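Capsid protein (Turnip yellow mosaic virus, PDB 2FZ2) self-assembles, 180 copies at a time, into the T=3 icosahedral capsid that encloses the single-stranded RNA genome of the virus. Local coordinates at residues D4-P9 against S126-K131; L74-H79 against I171-T176; T89-C94 against F116-A121; C132-M137 against D149-L154. One frame throughout, in Å; residues are numbered along the deposited sequence.

In the fold
Two facing sheets make up the viral jelly roll, and the four contacts sample both. Interaction 2 lies deepest, an antiparallel pair in the sheet of strands 30-42, 169-182, 66-80 and 128-131. Interaction 1 continues that sheet at its edge, where the N-terminal segment runs parallel to 128-131; it is only partly buried, and two of its four bonds are weak. Interaction 3 pairs two strands of the opposite sheet, with its Val91 and Ile118 meeting Ile78 of interaction 2. Interaction 4 has no hydrogen bond across it: a loop covers Pro151 with sulfur and methyl groups. Interactions 1 and 4 lie nearest the RNA.

Interaction 1: D4-P9 against S126-K131; sequences DKELAP and SPLIVK
Asp4 to Ala8 line up beside Ser126 to Val130 as a short parallel beta pairing, by which the N-terminal arm joins the edge of a jelly-roll sheet. Glu6 straddles Leu128 in the usual parallel manner: its N donates to Pro127 O over 3.1 Å, at 147° at the hydrogen, while its O receives a weak bond from Ile129 N. A second weak bond runs from Ala8 N to Ile129 O at 3.1 Å.

The packed side is the face that carries Glu6 and Leu128. These side chains lie side by side and point the same way, with Glu6 CG anti to the backbone N (chi1 -178°), where it meets Leu128 CD1 at 3.7 Å, so the aliphatic part of the glutamate serves as hydrocarbon there. Ala8 and Leu128 also meet Phe116 of the facing sheet, a place for small and branched apolar groups.

The other face is looser and partly open to solvent. There Leu7 CB lies 3.9 Å from Ile129 CB, and Ile129 leans on Trp75 and Thr77 of the next strand. The long chain of Lys5 starts away from strand 128-131, as suits a charged residue at the more open side. Glu6 and Leu7 also pair in parallel with a strand of a second subunit, and the sheet thereby crosses the interface.

At the start of the pairing, Pro127 CD lies 3.8 Å from Asp4 OD2, and Ser126 OG donates to Asp4 OD1 over 3.2 Å from above the carboxylate plane.

Interaction 2: L74-H79 against I171-T176; sequences LWVTIH and ITVSGT
Trp75 and Ser174 face each other as a hydrogen-bonded antiparallel pair, and Thr77 and Thr172 form the next one. Trp75 N donates to Ser174 O over 2.9 Å and Ser174 N returns a bond to Trp75 O; Thr77 N to Thr172 O and Thr172 N to Thr77 O complete the set, all four reasonably straight.

On the face of Trp75 and Thr77, the indole lies over the partner strand. Ser174 O stands 3.6 Å above the ring plane, toward its rim, and Ser174 CB is 3.8 Å from Trp75 CZ2. A residue as small as Ser174 leaves this broad ring room to lie down. The two threonine side chains run side by side, and Thr172 CG2 also meets the His79 ring at CE1.

The other face is wholly apolar, as a sandwich interior requires: Val76 CG2 touches Ile171 CG2 at 3.7 Å, Val76 CB meets Val173 CG2 at 3.8 Å, and Leu74 CD1 lies 3.9 Å from that same methyl. Glycine suits position 175 because Gly175 CA comes within 4.1 Å of Leu74 CA, too close for a side chain on this face.

Polar contacts help to position the two rings. Trp75 NE1 makes a weak bond to Thr77 OG1, which lies in the indole plane, at 3.2 Å and 125° at the hydrogen. His79 ND1 is hydrogen-bonded outside the pair, to Ile170 O.

Strands 128-131 and 30-42 flank this central pair within its sheet, while Trp95 and Val91 of strand 89-97 pack on its apolar face from the facing sheet.

Interaction 3: T89-C94 against F116-A121; sequences TTVGVC and FCIGGA
Thr89 and Ile118 form one hydrogen-bonded antiparallel pair, Val91 and Phe116 another, with Thr90 and Cys117 as the non-hydrogen-bonded pair between them. The short strand axes approach to 4.7 Å with their directions 142° apart, well short of exactly antiparallel. Thr89 N reaches Ile118 O at 3.0 Å, and Ile118 N reaches Thr89 O; Val91 and Phe116 exchange a second pair of bonds, Phe116 N to Val91 O measuring 2.8 Å at 173°. The pairing ends after Ile118.

The side chains of Val91, Phe116 and Ile118 share one face. Val91 CG2, beside its own backbone N, meets Ile118 CG1 at 3.5 Å. Further along, Val93 CG2 comes to the edge of the Phe116 ring, near its plane, 4.0 Å from CE1. Branched chains and a flat ring suit this buried face, which packs on Ile78 and Leu128. Thr89 OG1 is hydrogen-bonded to Phe87 O and to Thr168 OG1.

Strand 151-158 borders 89-97 on its other side, and this neighbouring pair belongs to the C-H-E-F sheet of the viral jelly roll.

Interaction 4: C132-M137 against D149-L154; sequences CPLEMM and DSPKLL
Met137, Cys132 and Leu134 converge on Pro151, and the side-chain contacts between the two segments are apolar. Met137 does most of the touching: its SD lies 3.8 Å from Pro151 CA and 4.2 Å from Pro151 CB, the two side chains crossing at a slant. The methionine chain is bent at chi2 (-103°), and this places its SD; a flexible thioether suits such an irregular surface. Cys132 SG approaches the same Pro151 CB at 4.2 Å, and Leu134 CD1 comes within 4.3 Å of Pro151 CG. The compact proline ring is thus met by two sulfurs and a methyl, with Leu74 of strand 66-80 adding to its cover.

Polar interactions serve each segment separately. No hydrogen bond passes between them, but the loop is folded by its own backbone: Met136 N bonds to Pro133 O at 2.7 Å and Met137 N to Leu134 O at 2.9 Å, around the 3-10 turn at Leu134 and Glu135. That turn brings Leu134 and Met137 to the same proline.

The charged groups find their partners outside the two segments. Asp149 OD1 makes a salt bridge with Arg67 and a hydrogen bond with Ser144, both of a neighbouring subunit, while Glu135 pairs with Arg12 of its own chain.

The segment 132-137 lies in the G-H connection of the jelly roll, which here packs on Pro151, the first residue of strand H, with the nearest atom of the contact about 5 Å from the RNA.

Interaction 1: D4-P9 against S126-K131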
loop_
_atom_site.group_PDB
_atom_site.type_symbol
_atom_site.label_atom_id
_atom_site.label_comp_id
_atom_site.label_asym_id
_atom_site.label_seq_id
_atom_site.Cartn_x
_atom_site.Cartn_y
_atom_site.Cartn_z
ATOM N N ASP D 4 -50.133 79.314 78.710
ATOM C CA ASP D 4 -51.334 80.045 79.120
ATOM C C ASP D 4 -52.203 80.144 77.874
ATOM O O ASP D 4 -52.172 81.149 77.179
ATOM C CB ASP D 4 -50.982 81.457 79.610
ATOM C CG ASP D 4 -51.851 81.909 80.787
ATOM O OD1 ASP D 4 -52.244 81.050 81.610
ATOM O OD2 ASP D 4 -52.144 83.125 80.905
ATOM N N LYS D 5 -52.966 79.090 77.592
ATOM C CA LYS D 5 -53.830 79.022 76.410
ATOM C C LYS D 5 -54.643 77.740 76.507
ATOM O O LYS D 5 -54.160 76.656 76.171
ATOM C CB LYS D 5 -52.972 78.973 75.143
ATOM C CG LYS D 5 -53.582 79.577 73.882
ATOM C CD LYS D 5 -52.517 79.696 72.755
ATOM C CE LYS D 5 -52.510 81.084 72.072
ATOM N NZ LYS D 5 -51.252 81.864 72.310
ATOM N N GLU D 6 -55.867 77.861 76.997
ATOM C CA GLU D 6 -56.762 76.712 77.125
ATOM C C GLU D 6 -57.700 76.800 75.929
ATOM O O GLU D 6 -58.118 77.900 75.555
ATOM C CB GLU D 6 -57.566 76.800 78.433
ATOM C CG GLU D 6 -58.499 75.625 78.704
ATOM C CD GLU D 6 -58.082 74.821 79.930
ATOM O OE1 GLU D 6 -56.872 74.823 80.270
ATOM O OE2 GLU D 6 -58.963 74.182 80.553
ATOM N N LEU D 7 -58.030 75.676 75.306
ATOM C CA LEU D 7 -58.925 75.777 74.174
ATOM C C LEU D 7 -60.025 74.728 74.110
ATOM O O LEU D 7 -59.779 73.541 74.323
ATOM C CB LEU D 7 -58.118 75.818 72.880
ATOM C CG LEU D 7 -57.455 74.565 72.332
ATOM C CD1 LEU D 7 -57.925 74.311 70.882
ATOM C CD2 LEU D 7 -55.967 74.772 72.374
ATOM N N ALA D 8 -61.243 75.202 73.829
ATOM C CA ALA D 8 -62.441 74.371 73.754
ATOM C C ALA D 8 -63.046 74.410 72.373
ATOM O O ALA D 8 -63.890 75.254 72.076
ATOM C CB ALA D 8 -63.461 74.849 74.751
ATOM N N PRO D 9 -62.657 73.461 71.524
ATOM C CA PRO D 9 -63.155 73.386 70.156
ATOM C C PRO D 9 -64.586 72.901 70.158
ATOM O O PRO D 9 -64.965 72.056 70.982
ATOM C CB PRO D 9 -62.201 72.412 69.495
ATOM C CG PRO D 9 -61.819 71.498 70.610
ATOM C CD PRO D 9 -61.753 72.347 71.838
ATOM N N SER D 126 -57.106 80.866 82.427
ATOM C CA SER D 126 -56.305 80.785 81.223
ATOM C C SER D 126 -57.255 81.300 80.138
ATOM O O SER D 126 -58.469 81.075 80.212
ATOM C CB SER D 126 -55.919 79.332 80.947
ATOM O OG SER D 126 -54.652 79.016 81.504
ATOM N N PRO D 127 -56.740 82.036 79.151
ATOM C CA PRO D 127 -57.595 82.550 78.079
ATOM C C PRO D 127 -58.117 81.412 77.197
ATOM O O PRO D 127 -57.354 80.527 76.802
ATOM C CB PRO D 127 -56.684 83.505 77.319
ATOM C CG PRO D 127 -55.330 83.030 77.591
ATOM C CD PRO D 127 -55.346 82.455 78.983
ATOM N N LEU D 128 -59.415 81.460 76.891
ATOM C CA LEU D 128 -60.115 80.439 76.103
ATOM C C LEU D 128 -60.215 80.643 74.608
ATOM O O LEU D 128 -60.416 81.761 74.124
ATOM C CB LEU D 128 -61.528 80.291 76.621
ATOM C CG LEU D 128 -61.972 78.886 76.964
ATOM C CD1 LEU D 128 -60.806 77.925 76.905
ATOM C CD2 LEU D 128 -62.561 78.926 78.352
ATOM N N ILE D 129 -60.142 79.547 73.869
ATOM C CA ILE D 129 -60.212 79.660 72.430
ATOM C C ILE D 129 -61.124 78.705 71.677
ATOM O O ILE D 129 -61.020 77.475 71.791
ATOM C CB ILE D 129 -58.826 79.515 71.814
ATOM C CG1 ILE D 129 -57.823 80.374 72.569
ATOM C CG2 ILE D 129 -58.885 79.903 70.356
ATOM C CD1 ILE D 129 -57.579 81.724 71.937
ATOM N N VAL D 130 -62.008 79.274 70.873
ATOM C CA VAL D 130 -62.875 78.442 70.075
ATOM C C VAL D 130 -62.597 78.734 68.619
ATOM O O VAL D 130 -63.002 79.775 68.089
ATOM C CB VAL D 130 -64.345 78.699 70.377
ATOM C CG1 VAL D 130 -65.198 77.589 69.790
ATOM C CG2 VAL D 130 -64.548 78.743 71.850
ATOM N N LYS D 131 -61.864 77.827 67.984
ATOM C CA LYS D 131 -61.562 78.022 66.582
ATOM C C LYS D 131 -62.912 77.926 65.899
ATOM O O LYS D 131 -63.777 77.144 66.314
ATOM C CB LYS D 131 -60.610 76.923 66.034
ATOM C CG LYS D 131 -59.098 77.120 66.368
ATOM C CD LYS D 131 -58.085 76.776 65.214
ATOM C CE LYS D 131 -56.614 77.217 65.573
ATOM N NZ LYS D 131 -55.486 76.673 64.716
#

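Interaction 2: L74-H79 against I171-T176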
loop_
_atom_site.group_PDB
_atom_site.type_symbol
_atom_site.label_atom_id
_atom_site.label_comp_id
_atom_site.label_asym_id
_atom_site.label_seq_id
_atom_site.Cartn_x
_atom_site.Cartn_y
_atom_site.Cartn_z
ATOM N N LEU D 74 -59.904 81.521 61.690
ATOM C CA LEU D 74 -60.676 82.415 62.531
ATOM C C LEU D 74 -61.052 81.767 63.845
ATOM O O LEU D 74 -61.444 80.605 63.877
ATOM C CB LEU D 74 -61.948 82.823 61.794
ATOM C CG LEU D 74 -63.055 83.385 62.672
ATOM C CD1 LEU D 74 -62.606 84.748 63.146
ATOM C CD2 LEU D 74 -64.371 83.481 61.916
ATOM N N TRP D 75 -60.939 82.524 64.927
ATOM C CA TRP D 75 -61.307 82.008 66.228
ATOM C C TRP D 75 -61.653 83.165 67.124
ATOM O O TRP D 75 -61.457 84.319 66.770
ATOM C CB TRP D 75 -60.160 81.225 66.856
ATOM C CG TRP D 75 -59.011 82.094 67.246
ATOM C CD1 TRP D 75 -58.842 82.757 68.429
ATOM C CD2 TRP D 75 -57.885 82.426 66.436
ATOM N NE1 TRP D 75 -57.674 83.487 68.404
ATOM C CE2 TRP D 75 -57.071 83.299 67.189
ATOM C CE3 TRP D 75 -57.484 82.072 65.142
ATOM C CZ2 TRP D 75 -55.884 83.819 66.690
ATOM C CZ3 TRP D 75 -56.302 82.590 64.647
ATOM C CH2 TRP D 75 -55.518 83.454 65.418
ATOM N N VAL D 76 -62.159 82.841 68.301
ATOM C CA VAL D 76 -62.529 83.850 69.265
ATOM C C VAL D 76 -61.821 83.519 70.562
ATOM O O VAL D 76 -61.684 82.351 70.937
ATOM C CB VAL D 76 -64.029 83.836 69.513
ATOM C CG1 VAL D 76 -64.483 82.402 69.723
ATOM C CG2 VAL D 76 -64.374 84.700 70.715
ATOM N N THR D 77 -61.372 84.555 71.250
ATOM C CA THR D 77 -60.675 84.369 72.500
ATOM C C THR D 77 -61.381 85.038 73.661
ATOM O O THR D 77 -61.900 86.152 73.544
ATOM C CB THR D 77 -59.283 84.979 72.465
ATOM O OG1 THR D 77 -58.674 84.801 71.174
ATOM C CG2 THR D 77 -58.457 84.370 73.556
ATOM N N ILE D 78 -61.404 84.356 74.793
ATOM C CA ILE D 78 -61.995 84.941 75.978
ATOM C C ILE D 78 -60.802 85.266 76.841
ATOM O O ILE D 78 -60.030 84.373 77.194
ATOM C CB ILE D 78 -62.852 83.962 76.741
ATOM C CG1 ILE D 78 -63.859 83.326 75.798
ATOM C CG2 ILE D 78 -63.515 84.674 77.903
ATOM C CD1 ILE D 78 -65.135 82.878 76.464
ATOM N N HIS D 79 -60.630 86.537 77.168
ATOM C CA HIS D 79 -59.497 86.927 77.980
ATOM C C HIS D 79 -60.000 87.284 79.337
ATOM O O HIS D 79 -60.678 88.292 79.512
ATOM C CB HIS D 79 -58.789 88.112 77.364
ATOM C CG HIS D 79 -58.349 87.874 75.959
ATOM N ND1 HIS D 79 -59.199 88.016 74.882
ATOM C CD2 HIS D 79 -57.147 87.514 75.449
ATOM C CE1 HIS D 79 -58.539 87.755 73.769
ATOM N NE2 HIS D 79 -57.293 87.447 74.085
ATOM N N ILE D 171 -63.565 89.773 75.155
ATOM C CA ILE D 171 -63.719 88.826 74.102
ATOM C C ILE D 171 -63.336 89.455 72.809
ATOM O O ILE D 171 -63.906 90.455 72.398
ATOM C CB ILE D 171 -65.123 88.338 74.015
ATOM C CG1 ILE D 171 -65.361 87.335 75.136
ATOM C CG2 ILE D 171 -65.337 87.666 72.672
ATOM C CD1 ILE D 171 -66.519 87.667 76.003
ATOM N N THR D 172 -62.334 88.865 72.188
ATOM C CA THR D 172 -61.857 89.343 70.922
ATOM C C THR D 172 -61.921 88.176 69.998
ATOM O O THR D 172 -61.861 87.014 70.401
ATOM C CB THR D 172 -60.393 89.798 70.970
ATOM O OG1 THR D 172 -59.528 88.685 70.688
ATOM C CG2 THR D 172 -60.073 90.346 72.320
ATOM N N VAL D 173 -62.049 88.501 68.736
ATOM C CA VAL D 173 -62.078 87.489 67.747
ATOM C C VAL D 173 -60.887 87.861 66.888
ATOM O O VAL D 173 -60.591 89.038 66.703
ATOM C CB VAL D 173 -63.370 87.567 66.985
ATOM C CG1 VAL D 173 -63.218 88.482 65.812
ATOM C CG2 VAL D 173 -63.782 86.180 66.562
ATOM N N SER D 174 -60.181 86.865 66.391
ATOM C CA SER D 174 -59.025 87.139 65.573
ATOM C C SER D 174 -58.923 86.067 64.513
ATOM O O SER D 174 -59.584 85.025 64.582
ATOM C CB SER D 174 -57.771 87.156 66.442
ATOM O OG SER D 174 -58.139 87.060 67.812
ATOM N N GLY D 175 -58.093 86.339 63.524
ATOM C CA GLY D 175 -57.900 85.408 62.435
ATOM C C GLY D 175 -57.118 86.112 61.346
ATOM O O GLY D 175 -56.558 87.194 61.555
ATOM N N THR D 176 -57.074 85.508 60.172
ATOM C CA THR D 176 -56.349 86.101 59.067
ATOM C C THR D 176 -57.091 85.768 57.774
ATOM O O THR D 176 -57.701 84.699 57.655
ATOM C CB THR D 176 -54.875 85.582 59.036
ATOM O OG1 THR D 176 -54.575 85.034 57.749
ATOM C CG2 THR D 176 -54.650 84.511 60.111
#

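Interaction 3: T89-C94 against F116-A121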
loop_
_atom_site.group_PDB
_atom_site.type_symbol
_atom_site.label_atom_id
_atom_site.label_comp_id
_atom_site.label_asym_id
_atom_site.label_seq_id
_atom_site.Cartn_x
_atom_site.Cartn_y
_atom_site.Cartn_z
ATOM N N THR D 89 -67.907 84.380 85.981
ATOM C CA THR D 89 -68.903 84.738 84.980
ATOM C C THR D 89 -69.250 83.614 84.006
ATOM O O THR D 89 -68.412 82.774 83.682
ATOM C CB THR D 89 -68.421 85.947 84.181
ATOM O OG1 THR D 89 -67.986 86.969 85.086
ATOM C CG2 THR D 89 -69.530 86.469 83.320
ATOM N N THR D 90 -70.488 83.594 83.535
ATOM C CA THR D 90 -70.902 82.557 82.603
ATOM C C THR D 90 -70.868 83.112 81.205
ATOM O O THR D 90 -71.480 84.137 80.910
ATOM C CB THR D 90 -72.330 82.063 82.870
ATOM O OG1 THR D 90 -72.362 81.285 84.070
ATOM C CG2 THR D 90 -72.804 81.211 81.723
ATOM N N VAL D 91 -70.156 82.418 80.336
ATOM C CA VAL D 91 -70.039 82.844 78.960
ATOM C C VAL D 91 -70.437 81.740 78.012
ATOM O O VAL D 91 -70.006 80.584 78.156
ATOM C CB VAL D 91 -68.625 83.241 78.643
ATOM C CG1 VAL D 91 -68.580 83.975 77.334
ATOM C CG2 VAL D 91 -68.088 84.085 79.760
ATOM N N GLY D 92 -71.258 82.113 77.037
ATOM C CA GLY D 92 -71.730 81.160 76.057
ATOM C C GLY D 92 -71.160 81.514 74.715
ATOM O O GLY D 92 -71.023 82.697 74.385
ATOM N N VAL D 93 -70.846 80.488 73.934
ATOM C CA VAL D 93 -70.254 80.708 72.634
ATOM C C VAL D 93 -70.686 79.738 71.570
ATOM O O VAL D 93 -70.793 78.532 71.806
ATOM C CB VAL D 93 -68.736 80.619 72.716
ATOM C CG1 VAL D 93 -68.122 80.751 71.339
ATOM C CG2 VAL D 93 -68.226 81.668 73.634
ATOM N N CYS D 94 -70.902 80.274 70.378
ATOM C CA CYS D 94 -71.289 79.437 69.278
ATOM C C CYS D 94 -71.053 80.020 67.904
ATOM O O CYS D 94 -71.448 81.149 67.600
ATOM C CB CYS D 94 -72.742 79.039 69.411
ATOM S SG CYS D 94 -73.038 77.517 68.526
ATOM N N PHE D 116 -69.149 78.276 79.419
ATOM C CA PHE D 116 -68.056 78.230 80.373
ATOM C C PHE D 116 -68.165 79.124 81.567
ATOM O O PHE D 116 -68.728 80.216 81.504
ATOM C CB PHE D 116 -66.729 78.578 79.717
ATOM C CG PHE D 116 -66.636 78.176 78.299
ATOM C CD1 PHE D 116 -67.128 78.996 77.306
ATOM C CD2 PHE D 116 -66.056 76.964 77.949
ATOM C CE1 PHE D 116 -67.046 78.611 75.974
ATOM C CE2 PHE D 116 -65.971 76.567 76.616
ATOM C CZ PHE D 116 -66.464 77.388 75.631
ATOM N N CYS D 117 -67.595 78.647 82.667
ATOM C CA CYS D 117 -67.547 79.449 83.862
ATOM C C CYS D 117 -66.170 80.075 83.826
ATOM O O CYS D 117 -65.158 79.390 83.648
ATOM C CB CYS D 117 -67.670 78.618 85.114
ATOM S SG CYS D 117 -67.619 79.697 86.538
ATOM N N ILE D 118 -66.131 81.383 83.991
ATOM C CA ILE D 118 -64.871 82.084 83.945
ATOM C C ILE D 118 -64.414 82.592 85.302
ATOM O O ILE D 118 -65.018 83.506 85.875
ATOM C CB ILE D 118 -64.962 83.257 82.976
ATOM C CG1 ILE D 118 -65.481 82.775 81.628
ATOM C CG2 ILE D 118 -63.605 83.881 82.800
ATOM C CD1 ILE D 118 -64.486 81.962 80.884
ATOM N N GLY D 119 -63.340 81.991 85.809
ATOM C CA GLY D 119 -62.795 82.403 87.088
ATOM C C GLY D 119 -63.545 81.864 88.283
ATOM O O GLY D 119 -64.527 81.152 88.130
ATOM N N GLY D 120 -63.066 82.186 89.479
ATOM C CA GLY D 120 -63.730 81.728 90.684
ATOM C C GLY D 120 -63.310 80.373 91.228
ATOM O O GLY D 120 -63.583 80.078 92.396
ATOM N N ALA D 121 -62.666 79.549 90.398
ATOM C CA ALA D 121 -62.213 78.217 90.820
ATOM C C ALA D 121 -60.982 77.754 90.056
ATOM O O ALA D 121 -60.685 78.250 88.978
ATOM C CB ALA D 121 -63.324 77.206 90.658
#

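Interaction 4: C132-M137 against D149-L154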
loop_
_atom_site.group_PDB
_atom_site.type_symbol
_atom_site.label_atom_id
_atom_site.label_comp_id
_atom_site.label_asym_id
_atom_site.label_seq_id
_atom_site.Cartn_x
_atom_site.Cartn_y
_atom_site.Cartn_z
ATOM N N CYS D 132 -63.116 78.761 64.892
ATOM C CA CYS D 132 -64.340 78.687 64.134
ATOM C C CYS D 132 -64.026 77.628 63.090
ATOM O O CYS D 132 -62.926 77.594 62.534
ATOM C CB CYS D 132 -64.656 79.999 63.428
ATOM S SG CYS D 132 -66.009 79.780 62.248
ATOM N N PRO D 133 -64.971 76.725 62.836
ATOM C CA PRO D 133 -64.807 75.649 61.855
ATOM C C PRO D 133 -65.252 76.064 60.456
ATOM O O PRO D 133 -66.320 75.664 59.989
ATOM C CB PRO D 133 -65.676 74.532 62.409
ATOM C CG PRO D 133 -66.527 75.180 63.495
ATOM C CD PRO D 133 -66.266 76.638 63.514
ATOM N N LEU D 134 -64.428 76.866 59.790
ATOM C CA LEU D 134 -64.738 77.343 58.449
ATOM C C LEU D 134 -65.019 76.149 57.552
ATOM O O LEU D 134 -65.624 76.269 56.483
ATOM C CB LEU D 134 -63.555 78.138 57.888
ATOM C CG LEU D 134 -62.782 79.153 58.747
ATOM C CD1 LEU D 134 -63.767 80.107 59.403
ATOM C CD2 LEU D 134 -61.911 78.413 59.781
ATOM N N GLU D 135 -64.545 74.997 58.013
ATOM C CA GLU D 135 -64.700 73.720 57.327
ATOM C C GLU D 135 -66.193 73.570 57.026
ATOM O O GLU D 135 -66.595 73.122 55.948
ATOM C CB GLU D 135 -64.179 72.588 58.247
ATOM C CG GLU D 135 -62.634 72.641 58.552
ATOM C CD GLU D 135 -62.223 73.554 59.754
ATOM O OE1 GLU D 135 -62.993 73.647 60.737
ATOM O OE2 GLU D 135 -61.122 74.175 59.718
ATOM N N MET D 136 -67.011 74.009 57.976
ATOM C CA MET D 136 -68.448 73.924 57.843
ATOM C C MET D 136 -69.131 75.288 57.840
ATOM O O MET D 136 -70.209 75.481 58.417
ATOM C CB MET D 136 -69.003 73.036 58.957
ATOM C CG MET D 136 -69.101 73.674 60.342
ATOM S SD MET D 136 -69.313 72.396 61.632
ATOM C CE MET D 136 -67.879 71.408 61.269
ATOM N N MET D 137 -68.488 76.236 57.180
ATOM C CA MET D 137 -69.026 77.578 57.067
ATOM C C MET D 137 -68.708 78.080 55.686
ATOM O O MET D 137 -68.178 77.349 54.838
ATOM C CB MET D 137 -68.383 78.526 58.061
ATOM C CG MET D 137 -68.642 78.190 59.480
ATOM S SD MET D 137 -69.869 79.273 60.111
ATOM C CE MET D 137 -70.578 78.220 61.411
ATOM N N ASP D 149 -74.008 82.504 54.319
ATOM C CA ASP D 149 -73.574 81.531 55.309
ATOM C C ASP D 149 -72.187 81.833 55.827
ATOM O O ASP D 149 -71.499 80.928 56.295
ATOM C CB ASP D 149 -73.587 80.086 54.781
ATOM C CG ASP D 149 -73.426 79.989 53.279
ATOM O OD1 ASP D 149 -73.440 78.846 52.767
ATOM O OD2 ASP D 149 -73.291 81.036 52.611
ATOM N N SER D 150 -71.764 83.092 55.725
ATOM C CA SER D 150 -70.451 83.491 56.238
ATOM C C SER D 150 -70.542 83.295 57.748
ATOM O O SER D 150 -71.637 83.175 58.309
ATOM C CB SER D 150 -70.172 84.963 55.938
ATOM O OG SER D 150 -71.358 85.581 55.468
ATOM N N PRO D 151 -69.400 83.264 58.431
ATOM C CA PRO D 151 -69.394 83.072 59.881
ATOM C C PRO D 151 -70.086 84.169 60.655
ATOM O O PRO D 151 -69.957 85.362 60.328
ATOM C CB PRO D 151 -67.919 82.979 60.220
ATOM C CG PRO D 151 -67.257 82.646 58.908
ATOM C CD PRO D 151 -68.046 83.376 57.889
ATOM N N LYS D 152 -70.817 83.733 61.677
ATOM C CA LYS D 152 -71.583 84.586 62.585
ATOM C C LYS D 152 -71.209 84.102 63.978
ATOM O O LYS D 152 -71.167 82.903 64.231
ATOM C CB LYS D 152 -73.089 84.378 62.355
ATOM C CG LYS D 152 -74.055 85.266 63.159
ATOM C CD LYS D 152 -75.490 84.687 63.097
ATOM C CE LYS D 152 -76.581 85.761 62.943
ATOM N NZ LYS D 152 -77.930 85.331 63.482
ATOM N N LEU D 153 -70.931 85.016 64.894
ATOM C CA LEU D 153 -70.563 84.576 66.225
ATOM C C LEU D 153 -71.604 84.942 67.262
ATOM O O LEU D 153 -72.068 86.085 67.325
ATOM C CB LEU D 153 -69.216 85.159 66.625
ATOM C CG LEU D 153 -68.827 84.873 68.069
ATOM C CD1 LEU D 153 -68.078 83.561 68.147
ATOM C CD2 LEU D 153 -67.976 85.996 68.581
ATOM N N LEU D 154 -71.961 83.963 68.082
ATOM C CA LEU D 154 -72.954 84.166 69.115
ATOM C C LEU D 154 -72.319 84.144 70.478
ATOM O O LEU D 154 -71.618 83.190 70.812
ATOM C CB LEU D 154 -74.003 83.068 69.037
ATOM C CG LEU D 154 -74.826 83.124 67.755
ATOM C CD1 LEU D 154 -75.865 82.025 67.736
ATOM C CD2 LEU D 154 -75.496 84.476 67.671
#